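Local coordinates for protein CooT (Carboxydothermus hydrogenoformans, PDB 6FAN) that probably serves as a nickel chaperone in the maturation of carbon monoxide dehydrogenase, at the interface of chains A and B. Numbering follows the deposited sequence. Chains: chain A/B, CooT.

The interface of chains A and B. Residues chain A 4, 21-22, 52, 57; chain B 2, 52.
B:Leu52 meets the flat backbone carbonyl of A:Asp22 from both sides of its plane. The amide N of B:Leu52 lies off one face, tilted 29° from the carbonyl plane, on the same side as the carboxylate oxygen OD1 of A:Asp22. CG of B:Leu52 packs against the carbonyl oxygen from the opposite side, with CB near the plane. On the amide side, B:Leu52 N and A:Asp22 O are 2.9 Å apart in a nearly straight hydrogen bond. OD1 of A:Asp22 comes to 3.5 Å from B:Leu52 N, near enough to add a polar neighbour but not a second bond. With CG set anti to its carbonyl carbon (chi1 -59°), B:Leu52 turns its branched end into chain A. Its CD1 meets A:Ile57 CD1 tip to tip at 3.7 Å, and A:Ala4 CB borders the same methyl at 3.9 Å. The carbonyl oxygen of A:Val21 is another neighbour of CD1. The other branch points to the partner leucine: CD2 of B:Leu52 lies 4.1 Å from CD2 of A:Leu52, the two side chains crossing at about a right angle. Nearer its own backbone, A:Leu52 sets CB against the carbonyl oxygen of B:Cys2 (3.5 Å), a residue that is poorly ordered. Cut back to an alanine, B:Leu52 would keep its amide N, but A:Ile57 CD1 and A:Ala4 CB would probably lose the methyl that covers them, and A:Leu52 CD2 its partner. Each Leu52 sits in the loop between strands 45-51 and 56-61; the copy from chain B packs against the starts of strands 4-10, 21-27 and 56-61 of chain A, and the two-fold symmetry repeats the insertion with the chains exchanged.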
# COMPACT_ATOMS: atom_id res chain seq x y z
N ALA A 4 -5.34 -8.30 1.85
CA ALA A 4 -5.34 -8.23 0.36
C ALA A 4 -4.18 -9.18 -0.04
O ALA A 4 -3.25 -9.40 0.78
CB ALA A 4 -4.96 -6.83 0.01
N VAL A 21 -2.24 -10.42 3.22
CA VAL A 21 -1.27 -9.49 3.76
C VAL A 21 -1.97 -8.52 4.71
O VAL A 21 -3.03 -7.93 4.38
CB VAL A 21 -0.61 -8.63 2.63
CG1 VAL A 21 0.43 -7.63 3.20
CG2 VAL A 21 0.08 -9.61 1.64
N ASP A 22 -1.40 -8.39 5.91
CA ASP A 22 -1.86 -7.40 6.85
C ASP A 22 -0.92 -6.19 6.77
O ASP A 22 -1.35 -5.09 6.37
CB ASP A 22 -1.91 -7.97 8.27
CG ASP A 22 -2.30 -6.93 9.30
OD1 ASP A 22 -2.77 -5.82 9.00
OD2 ASP A 22 -2.09 -7.17 10.48
N LEU A 52 -7.51 -1.68 -3.45
CA LEU A 52 -7.92 -2.25 -2.17
C LEU A 52 -9.35 -2.81 -2.14
O LEU A 52 -9.57 -3.80 -1.41
CB LEU A 52 -7.68 -1.28 -1.04
CG LEU A 52 -6.18 -0.97 -0.79
CD1 LEU A 52 -6.07 0.03 0.36
CD2 LEU A 52 -5.29 -2.24 -0.59
N ILE A 57 -2.53 -6.02 -4.02
CA ILE A 57 -1.33 -5.21 -3.87
C ILE A 57 -0.44 -5.64 -5.06
O ILE A 57 -0.04 -6.79 -5.11
CB ILE A 57 -0.59 -5.48 -2.54
CG1 ILE A 57 -1.48 -5.13 -1.33
CG2 ILE A 57 0.73 -4.69 -2.52
CD1 ILE A 57 -1.02 -5.82 0.00
N CYS B 2 -10.08 -4.68 2.07
CA CYS B 2 -10.96 -3.49 2.28
C CYS B 2 -10.24 -2.14 2.08
O CYS B 2 -8.98 -2.02 2.18
CB CYS B 2 -11.65 -3.53 3.66
SG CYS B 2 -12.67 -4.94 3.81
N LEU B 52 -3.44 -3.16 6.81
CA LEU B 52 -4.67 -3.41 6.05
C LEU B 52 -5.84 -3.99 6.86
O LEU B 52 -7.00 -3.64 6.58
CB LEU B 52 -4.42 -4.23 4.80
CG LEU B 52 -3.43 -3.58 3.80
CD1 LEU B 52 -3.32 -4.45 2.57
CD2 LEU B 52 -3.95 -2.20 3.32